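Local coordinates for protein EST1E (Clostridium proteoclasticum, PDB 2WTM) that hydrolyses ester bonds as a promiscuous feruloyl esterase, probably releasing ferulic acid from plant cell-wall material through an alpha/beta-hydrolase serine active site, at residues H34-H39 / R166-N171; H77-W82 / G111-L116; L147-D152 / D161-R166. One frame throughout, in Å; residues are numbered along the deposited sequence.

Interaction 1: H34-H39 / R166-N171; sequences HGFTGH and RKLKGN. With PO4 (phosphate ion), chain E.
The loop that follows strand 27-33, where alpha/beta hydrolases commonly form part of the oxyanion hole, meets strand 166-169 through two pairs, Phe36 with Leu168 and Thr37 with Arg166. That strand belongs to the insertion between the core strands 125-131 and 192-197, the usual place for a cap over the active site. A type II turn from Gly35 to Gly38 shapes the loop. Gly35 O closes it by accepting from Gly38 N, and takes a second bond from His34 ND1 at 2.8 Å, the acceptor lying 1° out of the imidazole plane.

Two sides of Phe36 are used differently. Its backbone N donates to phosphate O4 at 2.8 Å, with an N-H...O angle of 158°. The same ion is also held by Ser108 OG, His228 NE2 and Gln109 N, so it occupies a place consistent with the oxyanion of an ester-hydrolysis intermediate, although it probably came from the crystallisation liquor. The benzyl group leads away toward the cap: chi1 of 174° sets CG opposite the backbone N, and the far rim of the ring meets Leu168. CD2 of Leu168 lies in the ring plane, 3.9 Å from Phe36 CE1, an edge contact from the opposing direction.

Thr37 lies against Arg166. The Arg166 chain runs extended from CG to NE and presents one face of its guanidinium group, which receives Thr37 CB over its centre. NH1 of that guanidinium binds Trp163 O, a partner that limits its rotation. The hydroxyl of Thr37 is turned to its own loop, with OG1 donating to Phe36 O at 2.7 Å in the carbonyl plane, while the methyl CG2 packs 3.6 Å from Arg166 CD.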
ATOM      1  N   HIS A  34       3.236  -9.381  14.855  1.00 10.93           N
ATOM      2  CA  HIS A  34       3.831  -8.565  15.882  1.00 10.07           C
ATOM      3  C   HIS A  34       3.833  -7.058  15.547  1.00 10.33           C
ATOM      4  O   HIS A  34       3.390  -6.661  14.442  1.00 10.35           O
ATOM      5  CB  HIS A  34       5.284  -9.013  16.000  1.00 10.55           C
ATOM      6  CG  HIS A  34       6.036  -8.843  14.743  1.00  9.59           C
ATOM      7  ND1 HIS A  34       6.552  -7.610  14.378  1.00  7.84           N
ATOM      8  CD2 HIS A  34       6.343  -9.695  13.745  1.00  8.60           C
ATOM      9  CE1 HIS A  34       7.105  -7.724  13.183  1.00  8.17           C
ATOM     10  NE2 HIS A  34       6.997  -8.972  12.773  1.00  9.28           N
ATOM     11  N   GLY A  35       4.387  -6.252  16.468  1.00 10.93           N
ATOM     12  CA  GLY A  35       4.439  -4.809  16.269  1.00 11.63           C
ATOM     13  C   GLY A  35       5.756  -4.252  15.747  1.00 10.95           C
ATOM     14  O   GLY A  35       6.670  -4.978  15.323  1.00 11.75           O
ATOM     15  N   PHE A  36       5.799  -2.929  15.704  1.00  9.96           N
ATOM     16  CA  PHE A  36       6.908  -2.092  15.180  1.00 10.57           C
ATOM     17  C   PHE A  36       8.095  -2.289  16.077  1.00 11.30           C
ATOM     18  O   PHE A  36       7.990  -2.032  17.266  1.00 13.76           O
ATOM     19  CB  PHE A  36       6.395  -0.658  15.240  1.00 10.66           C
ATOM     20  CG  PHE A  36       7.364   0.451  14.893  1.00 12.54           C
ATOM     21  CD1 PHE A  36       7.380   1.029  13.628  1.00 12.59           C
ATOM     22  CD2 PHE A  36       8.094   1.113  15.871  1.00 11.17           C
ATOM     23  CE1 PHE A  36       8.187   2.125  13.297  1.00 12.24           C
ATOM     24  CE2 PHE A  36       8.885   2.202  15.530  1.00 11.12           C
ATOM     25  CZ  PHE A  36       8.889   2.748  14.264  1.00 11.09           C
ATOM     26  N   THR A  37       9.193  -2.734  15.479  1.00 13.61           N
ATOM     27  CA  THR A  37      10.447  -3.204  16.200  1.00 13.94           C
ATOM     28  C   THR A  37      10.324  -4.579  16.824  1.00 15.89           C
ATOM     29  O   THR A  37      11.330  -5.107  17.388  1.00 15.33           O
ATOM     30  CB  THR A  37      11.045  -2.220  17.271  1.00 15.04           C
ATOM     31  OG1 THR A  37      10.334  -2.310  18.520  1.00 13.65           O
ATOM     32  CG2 THR A  37      11.082  -0.765  16.790  1.00 14.34           C
ATOM     33  N   GLY A  38       9.134  -5.164  16.781  1.00 13.20           N
ATOM     34  CA  GLY A  38       8.851  -6.443  17.411  1.00 13.51           C
ATOM     35  C   GLY A  38       9.187  -7.601  16.525  1.00 12.16           C
ATOM     36  O   GLY A  38       9.840  -7.512  15.487  1.00 12.40           O
ATOM     37  N   HIS A  39       8.853  -8.784  17.005  1.00 13.41           N
ATOM     38  CA  HIS A  39       9.117 -10.016  16.315  1.00 13.18           C
ATOM     39  C   HIS A  39       8.285 -11.134  16.958  1.00 13.70           C
ATOM     40  O   HIS A  39       7.626 -10.956  17.995  1.00 12.26           O
ATOM     41  CB  HIS A  39      10.602 -10.364  16.364  1.00 14.84           C
ATOM     42  CG  HIS A  39      11.140 -10.440  17.754  1.00 17.31           C
ATOM     43  ND1 HIS A  39      11.132 -11.612  18.477  1.00 19.31           N
ATOM     44  CD2 HIS A  39      11.682  -9.497  18.561  1.00 17.85           C
ATOM     45  CE1 HIS A  39      11.627 -11.378  19.687  1.00 19.45           C
ATOM     46  NE2 HIS A  39      12.011 -10.118  19.750  1.00 21.63           N
ATOM     47  N   ARG A 166      17.508   2.733  15.960  1.00 14.20           N
ATOM     48  CA  ARG A 166      16.963   2.386  14.653  1.00 14.43           C
ATOM     49  C   ARG A 166      16.784   3.674  13.842  1.00 13.89           C
ATOM     50  O   ARG A 166      16.752   4.809  14.376  1.00 15.01           O
ATOM     51  CB  ARG A 166      15.611   1.738  14.831  1.00 14.03           C
ATOM     52  CG  ARG A 166      15.766   0.317  15.358  1.00 16.29           C
ATOM     53  CD  ARG A 166      14.447  -0.244  15.660  1.00 16.06           C
ATOM     54  NE  ARG A 166      14.581  -1.659  16.015  1.00 18.05           N
ATOM     55  CZ  ARG A 166      14.641  -2.081  17.270  1.00 18.03           C
ATOM     56  NH1 ARG A 166      14.501  -1.239  18.298  1.00 17.36           N
ATOM     57  NH2 ARG A 166      14.777  -3.397  17.511  1.00 22.68           N
ATOM     58  N   LYS A 167      16.608   3.477  12.551  1.00 14.25           N
ATOM     59  CA  LYS A 167      16.381   4.537  11.613  1.00 14.36           C
ATOM     60  C   LYS A 167      15.105   4.177  10.837  1.00 12.36           C
ATOM     61  O   LYS A 167      14.873   3.038  10.545  1.00 11.91           O
ATOM     62  CB  LYS A 167      17.530   4.578  10.597  1.00 15.90           C
ATOM     63  CG  LYS A 167      18.933   4.781  11.088  1.00 22.14           C
ATOM     64  CD  LYS A 167      19.887   4.765   9.904  1.00 20.69           C
ATOM     65  CE  LYS A 167      21.337   5.137  10.217  1.00 27.12           C
ATOM     66  NZ  LYS A 167      22.110   5.129   8.915  1.00 30.06           N
ATOM     67  N   LEU A 168      14.362   5.178  10.423  1.00 11.46           N
ATOM     68  CA  LEU A 168      13.154   4.929   9.652  1.00 10.75           C
ATOM     69  C   LEU A 168      13.055   5.976   8.545  1.00 11.35           C
ATOM     70  O   LEU A 168      13.007   7.167   8.849  1.00 12.74           O
ATOM     71  CB  LEU A 168      11.942   4.940  10.555  1.00 11.16           C
ATOM     72  CG  LEU A 168      10.582   4.611   9.928  1.00 11.19           C
ATOM     73  CD1 LEU A 168      10.622   3.084   9.519  1.00 10.41           C
ATOM     74  CD2 LEU A 168       9.440   4.919  10.860  1.00 10.21           C
ATOM     75  N   LYS A 169      12.901   5.545   7.284  1.00 10.13           N
ATOM     76  CA  LYS A 169      12.702   6.506   6.198  1.00 11.61           C
ATOM     77  C   LYS A 169      11.346   7.156   6.264  1.00 11.47           C
ATOM     78  O   LYS A 169      10.358   6.584   6.686  1.00 10.92           O
ATOM     79  CB  LYS A 169      12.926   5.839   4.844  1.00 11.43           C
ATOM     80  CG  LYS A 169      14.353   5.419   4.603  1.00 14.72           C
ATOM     81  CD  LYS A 169      14.558   4.791   3.304  1.00 16.31           C
ATOM     82  CE  LYS A 169      16.110   4.478   3.154  1.00 16.35           C
ATOM     83  NZ  LYS A 169      16.296   3.608   1.919  1.00 20.43           N
ATOM     84  N   GLY A 170      11.263   8.422   5.839  1.00 11.25           N
ATOM     85  CA  GLY A 170       9.969   9.132   5.913  1.00 10.10           C
ATOM     86  C   GLY A 170       8.938   8.569   4.976  1.00  9.97           C
ATOM     87  O   GLY A 170       7.747   8.842   5.154  1.00 10.66           O
ATOM     88  N   ASN A 171       9.351   7.669   4.094  1.00  9.80           N
ATOM     89  CA  ASN A 171       8.369   6.944   3.279  1.00  9.96           C
ATOM     90  C   ASN A 171       7.345   6.209   4.190  1.00 10.78           C
ATOM     91  O   ASN A 171       6.182   6.051   3.835  1.00 10.98           O
ATOM     92  CB  ASN A 171       9.053   5.858   2.414  1.00  9.98           C
ATOM     93  CG  ASN A 171       9.875   6.456   1.284  1.00 13.15           C
ATOM     94  OD1 ASN A 171       9.722   7.664   0.991  1.00 15.35           O
ATOM     95  ND2 ASN A 171      10.769   5.672   0.684  1.00 13.53           N
TER
HETATM   96  P   PO4 E1249       4.709  -1.470  18.666  1.00 27.61           P
HETATM   97  O1  PO4 E1249       5.033  -2.828  19.281  1.00 29.77           O
HETATM   98  O2  PO4 E1249       6.079  -0.836  18.613  1.00 27.00           O
HETATM   99  O3  PO4 E1249       3.924  -0.620  19.655  1.00 29.06           O
HETATM  100  O4  PO4 E1249       3.934  -1.521  17.318  1.00 15.24           O

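Interaction 2: H77-W82 / G111-L116; sequences HTLFKW and GLSVML
Ser113 brings its hydroxyl to the edge of the Trp82 indole, with OG near the ring plane and 3.4 Å from Trp82 CE3. No hydrogen bond joins the pair. The oxygen is instead bonded to Gln109 O one turn back in its own helix, and chi1 of -68° places OG beside the backbone N, from where it can reach that carbonyl. This buried hydroxyl is therefore satisfied within its helix while it also packs against apolar groups. Leu79 meets the oxygen from another direction, roughly at right angles to the indole, its CD2 3.8 Å from Ser113 OG.

The other branch of Leu79 meets Leu112 methyl to methyl, CD1 to CD2 at 4.0 Å, the two side chains crossing at about a right angle. Helix 79-93 is thus packed on helix 109-120, the helix that begins right after Ser108, within the probable nucleophile elbow (Gly106, Ser108, Gly110) of the alpha/beta-hydrolase fold. The nearest CA atoms across the two segments are those of Trp82 and Ser113, 7.3 Å apart.

Thr78 starts helix 79-93 as its N-cap: OG1 accepts from Lys81 N at 3.1 Å, and the N-H...O angle of 172° makes the bond nearly straight. On one face of the indole, toward its rim, lies His77 NE2, 4.0 Å above the plane of the Trp82 ring. The indole is further fixed by the bond from its NE1 to Tyr65 O. Near the start of the same helix, Phe80 stacks on Phe80 of the second subunit.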
ATOM      1  N   HIS A  77      10.866  -0.419   5.922  1.00  9.11           N
ATOM      2  CA  HIS A  77       9.484  -1.002   6.068  1.00  8.14           C
ATOM      3  C   HIS A  77       8.461   0.081   6.037  1.00  8.36           C
ATOM      4  O   HIS A  77       8.717   1.211   6.409  1.00 10.42           O
ATOM      5  CB  HIS A  77       9.364  -1.841   7.322  1.00  9.46           C
ATOM      6  CG  HIS A  77       8.789  -1.184   8.539  1.00  9.72           C
ATOM      7  ND1 HIS A  77       9.563  -0.540   9.481  1.00 10.18           N
ATOM      8  CD2 HIS A  77       7.522  -1.175   9.025  1.00  9.85           C
ATOM      9  CE1 HIS A  77       8.783  -0.156  10.499  1.00 10.42           C
ATOM     10  NE2 HIS A  77       7.531  -0.516  10.239  1.00  9.68           N
ATOM     11  N   THR A  78       7.237  -0.256   5.541  1.00  7.78           N
ATOM     12  CA  THR A  78       6.112   0.644   5.543  1.00  6.35           C
ATOM     13  C   THR A  78       4.902  -0.288   5.762  1.00  8.22           C
ATOM     14  O   THR A  78       4.923  -1.523   5.598  1.00  8.02           O
ATOM     15  CB  THR A  78       5.873   1.383   4.214  1.00  8.46           C
ATOM     16  OG1 THR A  78       5.354   0.476   3.232  1.00  7.48           O
ATOM     17  CG2 THR A  78       7.139   2.094   3.682  1.00  7.40           C
ATOM     18  N   LEU A  79       3.779   0.309   6.025  1.00  8.21           N
ATOM     19  CA  LEU A  79       2.516  -0.446   6.170  1.00  8.63           C
ATOM     20  C   LEU A  79       2.079  -1.083   4.851  1.00  9.52           C
ATOM     21  O   LEU A  79       1.375  -2.102   4.863  1.00  8.25           O
ATOM     22  CB  LEU A  79       1.378   0.444   6.717  1.00  8.96           C
ATOM     23  CG  LEU A  79       1.559   0.727   8.212  1.00  9.49           C
ATOM     24  CD1 LEU A  79       0.634   1.878   8.653  1.00 11.65           C
ATOM     25  CD2 LEU A  79       1.353  -0.456   9.035  1.00 11.68           C
ATOM     26  N   PHE A  80       2.396  -0.467   3.702  1.00  8.95           N
ATOM     27  CA  PHE A  80       2.051  -1.125   2.394  1.00  7.91           C
ATOM     28  C   PHE A  80       2.880  -2.437   2.302  1.00  7.95           C
ATOM     29  O   PHE A  80       2.365  -3.458   1.879  1.00  8.29           O
ATOM     30  CB  PHE A  80       2.379  -0.260   1.225  1.00  9.80           C
ATOM     31  CG  PHE A  80       1.375   0.806   0.917  1.00  8.82           C
ATOM     32  CD1 PHE A  80       0.253   1.037   1.652  1.00  8.40           C
ATOM     33  CD2 PHE A  80       1.656   1.660  -0.157  1.00 11.27           C
ATOM     34  CE1 PHE A  80      -0.621   2.099   1.316  1.00  9.23           C
ATOM     35  CE2 PHE A  80       0.801   2.680  -0.488  1.00 12.66           C
ATOM     36  CZ  PHE A  80      -0.318   2.904   0.260  1.00 11.08           C
ATOM     37  N   LYS A  81       4.176  -2.371   2.649  1.00  8.23           N
ATOM     38  CA  LYS A  81       4.955  -3.628   2.634  1.00  8.31           C
ATOM     39  C   LYS A  81       4.391  -4.677   3.569  1.00  8.25           C
ATOM     40  O   LYS A  81       4.271  -5.858   3.174  1.00  8.01           O
ATOM     41  CB  LYS A  81       6.419  -3.350   2.927  1.00  8.42           C
ATOM     42  CG  LYS A  81       7.038  -2.444   1.863  1.00  8.79           C
ATOM     43  CD  LYS A  81       8.561  -2.266   2.010  1.00  9.67           C
ATOM     44  CE  LYS A  81       9.146  -1.169   1.062  1.00  9.92           C
ATOM     45  NZ  LYS A  81      10.658  -1.195   1.075  1.00 12.63           N
ATOM     46  N   TRP A  82       4.088  -4.286   4.809  1.00  9.05           N
ATOM     47  CA  TRP A  82       3.475  -5.195   5.730  1.00  9.13           C
ATOM     48  C   TRP A  82       2.157  -5.771   5.211  1.00  8.23           C
ATOM     49  O   TRP A  82       1.879  -6.977   5.365  1.00  7.94           O
ATOM     50  CB  TRP A  82       3.253  -4.540   7.122  1.00  8.01           C
ATOM     51  CG  TRP A  82       4.501  -4.496   7.947  1.00  7.75           C
ATOM     52  CD1 TRP A  82       5.817  -4.434   7.538  1.00  7.50           C
ATOM     53  CD2 TRP A  82       4.524  -4.560   9.401  1.00  8.69           C
ATOM     54  NE1 TRP A  82       6.657  -4.457   8.684  1.00  8.25           N
ATOM     55  CE2 TRP A  82       5.875  -4.571   9.809  1.00  8.82           C
ATOM     56  CE3 TRP A  82       3.522  -4.694  10.366  1.00  9.87           C
ATOM     57  CZ2 TRP A  82       6.216  -4.675  11.177  1.00 10.44           C
ATOM     58  CZ3 TRP A  82       3.844  -4.838  11.668  1.00  9.68           C
ATOM     59  CH2 TRP A  82       5.171  -4.813  12.081  1.00  7.52           C
ATOM     60  N   GLY A 111      -1.547  -5.083  15.209  1.00  9.10           N
ATOM     61  CA  GLY A 111      -2.983  -5.037  15.505  1.00  9.92           C
ATOM     62  C   GLY A 111      -3.651  -4.143  14.492  1.00  7.80           C
ATOM     63  O   GLY A 111      -4.667  -4.547  13.887  1.00  9.00           O
ATOM     64  N   LEU A 112      -3.067  -2.960  14.253  1.00  8.12           N
ATOM     65  CA  LEU A 112      -3.488  -2.145  13.121  1.00  9.21           C
ATOM     66  C   LEU A 112      -3.456  -2.922  11.797  1.00  8.74           C
ATOM     67  O   LEU A 112      -4.426  -2.989  11.035  1.00  8.03           O
ATOM     68  CB  LEU A 112      -2.655  -0.905  12.999  1.00  9.96           C
ATOM     69  CG  LEU A 112      -2.894  -0.047  11.705  1.00  8.14           C
ATOM     70  CD1 LEU A 112      -4.318   0.456  11.510  1.00 10.87           C
ATOM     71  CD2 LEU A 112      -1.806   1.043  11.649  1.00 10.43           C
ATOM     72  N   SER A 113      -2.321  -3.598  11.547  1.00 10.24           N
ATOM     73  CA  SER A 113      -2.120  -4.303  10.295  1.00  9.57           C
ATOM     74  C   SER A 113      -3.198  -5.369  10.034  1.00  9.01           C
ATOM     75  O   SER A 113      -3.714  -5.535   8.896  1.00  9.54           O
ATOM     76  CB  SER A 113      -0.709  -4.880  10.279  1.00  9.23           C
ATOM     77  OG  SER A 113       0.277  -3.860  10.204  1.00  7.48           O
ATOM     78  N   VAL A 114      -3.525  -6.171  11.072  1.00  8.92           N
ATOM     79  CA  VAL A 114      -4.611  -7.091  10.945  1.00  8.61           C
ATOM     80  C   VAL A 114      -6.029  -6.499  10.814  1.00  7.70           C
ATOM     81  O   VAL A 114      -6.875  -7.008  10.068  1.00  8.71           O
ATOM     82  CB  VAL A 114      -4.494  -8.298  11.936  1.00  9.27           C
ATOM     83  CG1 VAL A 114      -3.193  -9.120  11.730  1.00 12.12           C
ATOM     84  CG2 VAL A 114      -4.698  -7.901  13.360  1.00 11.14           C
ATOM     85  N   MET A 115      -6.248  -5.365  11.484  1.00  8.76           N
ATOM     86  CA  MET A 115      -7.479  -4.645  11.180  1.00  8.07           C
ATOM     87  C   MET A 115      -7.629  -4.362   9.669  1.00  8.51           C
ATOM     88  O   MET A 115      -8.682  -4.516   9.097  1.00  9.20           O
ATOM     89  CB  MET A 115      -7.577  -3.359  11.988  1.00  8.44           C
ATOM     90  CG  MET A 115      -7.694  -3.613  13.519  1.00 11.64           C
ATOM     91  SD  MET A 115      -7.488  -2.139  14.536  1.00 11.31           S
ATOM     92  CE  MET A 115      -8.853  -1.087  14.013  1.00  9.47           C
ATOM     93  N   LEU A 116      -6.556  -3.879   9.074  1.00  8.13           N
ATOM     94  CA  LEU A 116      -6.568  -3.536   7.681  1.00  8.77           C
ATOM     95  C   LEU A 116      -6.664  -4.768   6.799  1.00  8.19           C
ATOM     96  O   LEU A 116      -7.493  -4.865   5.916  1.00  8.85           O
ATOM     97  CB  LEU A 116      -5.310  -2.718   7.311  1.00  8.86           C
ATOM     98  CG  LEU A 116      -4.947  -1.477   8.138  1.00  9.54           C
ATOM     99  CD1 LEU A 116      -3.629  -0.739   7.701  1.00  7.90           C
ATOM    100  CD2 LEU A 116      -6.178  -0.510   8.025  1.00  8.08           C
TER

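Interaction 3: L147-D152 / D161-R166; sequences LGLKFD and DAWDGR
Leu149 pushes its CD1 methyl into the angle between Ala162 and the benzene end of the Trp163 indole. The methyl is 3.9 Å from Ala162 CB and 3.7 Å from Trp163 CH2. The notch has this shape because Ala162 CB lies over one face of the indole, 3.5 Å from its plane and over its centre, so the methyl touches the alanine methyl and, obliquely, the CH2/CZ2 end of the indole.

Leu147 comes from the other side of the indole plane, at the pyrrole end. Its side chain crosses that of Trp163 at about a right angle, and CD1 comes within 4.1 Å of Trp163 NE1. The indole N-H itself goes to a water, 2.9 Å from Trp163 NE1, which in turn donates to Leu147 O at 2.6 Å. This bridge satisfies the N-H and ties the ring to the backbone of Leu147.

Phe36 meets the Trp163 ring edge-to-face. Trp163 stands at the head of the turn between strands 159-162 and 166-169, closed by paired backbone bonds between Ala162 and Arg166. Strands 145-146 and 149-150 make the other partner: two small antiparallel beta hairpins packed together within the cap insertion of an alpha/beta hydrolase.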
ATOM      1  N   LEU A 147       4.590   8.013  16.930  1.00 17.48           N
ATOM      2  CA  LEU A 147       5.067   7.362  18.154  1.00 21.04           C
ATOM      3  C   LEU A 147       5.906   8.334  19.012  1.00 22.80           C
ATOM      4  O   LEU A 147       7.036   8.007  19.402  1.00 26.37           O
ATOM      5  CB  LEU A 147       5.869   6.112  17.773  1.00 21.55           C
ATOM      6  CG  LEU A 147       5.176   4.986  17.022  1.00 23.10           C
ATOM      7  CD1 LEU A 147       6.112   3.796  16.697  1.00 29.45           C
ATOM      8  CD2 LEU A 147       3.927   4.488  17.794  1.00 24.38           C
ATOM      9  N   GLY A 148       5.423   9.553  19.196  1.00 23.36           N
ATOM     10  CA  GLY A 148       6.113  10.583  20.002  1.00 23.95           C
ATOM     11  C   GLY A 148       7.044  11.557  19.281  1.00 24.33           C
ATOM     12  O   GLY A 148       7.310  12.642  19.807  1.00 25.25           O
ATOM     13  N   LEU A 149       7.507  11.221  18.081  1.00 20.81           N
ATOM     14  CA  LEU A 149       8.279  12.160  17.285  1.00 21.85           C
ATOM     15  C   LEU A 149       7.368  13.082  16.571  1.00 21.76           C
ATOM     16  O   LEU A 149       6.449  12.608  15.920  1.00 21.76           O
ATOM     17  CB  LEU A 149       9.145  11.459  16.250  1.00 21.70           C
ATOM     18  CG  LEU A 149      10.252  10.578  16.761  1.00 26.21           C
ATOM     19  CD1 LEU A 149      11.001   9.902  15.626  1.00 26.54           C
ATOM     20  CD2 LEU A 149      11.203  11.404  17.479  1.00 27.76           C
ATOM     21  N   LYS A 150       7.649  14.387  16.608  1.00 22.62           N
ATOM     22  CA  LYS A 150       6.859  15.394  15.927  1.00 23.72           C
ATOM     23  C   LYS A 150       7.587  16.011  14.752  1.00 22.44           C
ATOM     24  O   LYS A 150       8.780  16.314  14.812  1.00 21.54           O
ATOM     25  CB  LYS A 150       6.440  16.494  16.935  1.00 24.07           C
ATOM     26  CG  LYS A 150       5.589  15.896  18.058  1.00 26.76           C
ATOM     27  CD  LYS A 150       4.618  16.934  18.688  1.00 30.14           C
ATOM     28  CE  LYS A 150       3.210  17.037  17.922  1.00 36.43           C
ATOM     29  NZ  LYS A 150       2.137  15.977  18.295  1.00 37.12           N
ATOM     30  N   PHE A 151       6.855  16.287  13.670  1.00 21.64           N
ATOM     31  CA  PHE A 151       7.483  16.808  12.431  1.00 21.61           C
ATOM     32  C   PHE A 151       6.398  17.501  11.634  1.00 20.52           C
ATOM     33  O   PHE A 151       5.238  17.469  12.047  1.00 20.77           O
ATOM     34  CB  PHE A 151       8.132  15.660  11.591  1.00 22.24           C
ATOM     35  CG  PHE A 151       7.218  14.487  11.415  1.00 21.21           C
ATOM     36  CD1 PHE A 151       6.237  14.511  10.405  1.00 20.09           C
ATOM     37  CD2 PHE A 151       7.269  13.417  12.281  1.00 20.73           C
ATOM     38  CE1 PHE A 151       5.316  13.458  10.292  1.00 20.33           C
ATOM     39  CE2 PHE A 151       6.381  12.395  12.194  1.00 19.13           C
ATOM     40  CZ  PHE A 151       5.377  12.400  11.183  1.00 20.95           C
ATOM     41  N   ASP A 152       6.791  18.135  10.530  1.00 20.19           N
ATOM     42  CA  ASP A 152       5.864  18.838   9.634  1.00 19.91           C
ATOM     43  C   ASP A 152       5.271  17.768   8.729  1.00 18.79           C
ATOM     44  O   ASP A 152       6.045  17.075   7.999  1.00 17.02           O
ATOM     45  CB  ASP A 152       6.632  19.837   8.769  1.00 20.93           C
ATOM     46  CG  ASP A 152       5.723  20.649   7.855  1.00 23.00           C
ATOM     47  OD1 ASP A 152       4.518  20.317   7.687  1.00 21.14           O
ATOM     48  OD2 ASP A 152       6.223  21.691   7.310  1.00 26.45           O
ATOM     49  N   ASP A 161      15.125   9.027  13.498  1.00 15.37           N
ATOM     50  CA  ASP A 161      16.117   8.194  14.194  1.00 14.95           C
ATOM     51  C   ASP A 161      15.637   8.093  15.642  1.00 14.28           C
ATOM     52  O   ASP A 161      15.520   9.108  16.345  1.00 14.19           O
ATOM     53  CB  ASP A 161      17.509   8.855  14.172  1.00 15.33           C
ATOM     54  CG  ASP A 161      18.269   8.612  12.914  1.00 18.52           C
ATOM     55  OD1 ASP A 161      17.655   8.402  11.826  1.00 22.56           O
ATOM     56  OD2 ASP A 161      19.507   8.432  12.977  1.00 25.96           O
ATOM     57  N   ALA A 162      15.227   6.897  16.068  1.00 13.57           N
ATOM     58  CA  ALA A 162      14.669   6.715  17.408  1.00 14.65           C
ATOM     59  C   ALA A 162      14.611   5.195  17.690  1.00 13.76           C
ATOM     60  O   ALA A 162      15.272   4.431  16.978  1.00 13.98           O
ATOM     61  CB  ALA A 162      13.338   7.371  17.511  1.00 15.62           C
ATOM     62  N   TRP A 163      13.942   4.813  18.756  1.00 15.85           N
ATOM     63  CA  TRP A 163      13.665   3.367  19.037  1.00 17.37           C
ATOM     64  C   TRP A 163      14.961   2.590  19.192  1.00 18.79           C
ATOM     65  O   TRP A 163      15.297   1.659  18.441  1.00 19.25           O
ATOM     66  CB  TRP A 163      12.766   2.803  17.891  1.00 17.14           C
ATOM     67  CG  TRP A 163      11.640   3.733  17.633  1.00 15.92           C
ATOM     68  CD1 TRP A 163      10.661   4.004  18.451  1.00 17.11           C
ATOM     69  CD2 TRP A 163      11.420   4.544  16.451  1.00 15.69           C
ATOM     70  NE1 TRP A 163       9.841   4.944  17.946  1.00 17.81           N
ATOM     71  CE2 TRP A 163      10.313   5.305  16.706  1.00 17.07           C
ATOM     72  CE3 TRP A 163      12.134   4.746  15.257  1.00 17.22           C
ATOM     73  CZ2 TRP A 163       9.798   6.236  15.796  1.00 17.77           C
ATOM     74  CZ3 TRP A 163      11.624   5.713  14.334  1.00 16.23           C
ATOM     75  CH2 TRP A 163      10.488   6.405  14.596  1.00 16.78           C
ATOM     76  N   ASP A 164      15.775   2.939  20.212  1.00 20.46           N
ATOM     77  CA  ASP A 164      16.983   2.122  20.427  1.00 20.95           C
ATOM     78  C   ASP A 164      17.927   1.903  19.272  1.00 20.64           C
ATOM     79  O   ASP A 164      18.463   0.792  18.991  1.00 21.84           O
ATOM     80  CB  ASP A 164      16.605   0.762  20.978  1.00 24.67           C
ATOM     81  CG  ASP A 164      16.617   0.730  22.431  1.00 30.74           C
ATOM     82  OD1 ASP A 164      16.052   1.674  23.068  1.00 38.50           O
ATOM     83  OD2 ASP A 164      17.180  -0.288  22.933  1.00 41.45           O
ATOM     84  N   GLY A 165      18.239   2.993  18.618  1.00 17.40           N
ATOM     85  CA  GLY A 165      19.218   2.999  17.615  1.00 16.56           C
ATOM     86  C   GLY A 165      18.808   2.574  16.219  1.00 15.75           C
ATOM     87  O   GLY A 165      19.665   2.241  15.400  1.00 18.44           O
ATOM     88  N   ARG A 166      17.508   2.733  15.960  1.00 14.20           N
ATOM     89  CA  ARG A 166      16.963   2.386  14.653  1.00 14.43           C
ATOM     90  C   ARG A 166      16.784   3.674  13.842  1.00 13.89           C
ATOM     91  O   ARG A 166      16.752   4.809  14.376  1.00 15.01           O
ATOM     92  CB  ARG A 166      15.611   1.738  14.831  1.00 14.03           C
ATOM     93  CG  ARG A 166      15.766   0.317  15.358  1.00 16.29           C
ATOM     94  CD  ARG A 166      14.447  -0.244  15.660  1.00 16.06           C
ATOM     95  NE  ARG A 166      14.581  -1.659  16.015  1.00 18.05           N
ATOM     96  CZ  ARG A 166      14.641  -2.081  17.270  1.00 18.03           C
ATOM     97  NH1 ARG A 166      14.501  -1.239  18.298  1.00 17.36           N
ATOM     98  NH2 ARG A 166      14.777  -3.397  17.511  1.00 22.68           N
TER
HETATM   99  O   HOH W   1       8.777   6.307  20.241  1.00 43.76           O

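Overall arrangement
Phe36 joins the three contacts: from interaction 1 its ring touches His77 of interaction 2 (Phe36 CD1 to His77 CE1, 3.6 Å) and Leu147 of interaction 3 (Phe36 CE2 to Leu147 CD1, 3.4 Å). Interactions 1 and 3 also share Arg166, and their centres are 10 Å apart. Trp82 of interaction 2 packs against loop 34-39, its CZ3 3.4 Å from His34 O. Interactions 2 and 3 do not touch, their nearest atoms being about 8 Å apart. In space loop 34-39 lies between the core helices and the probable cap hairpins; along the chain, interactions 2 and 3 are both nested inside the loop closed by interaction 1. The phosphate is bonded by Phe36 N, and the Leu147 side chain lies about 5 Å from it.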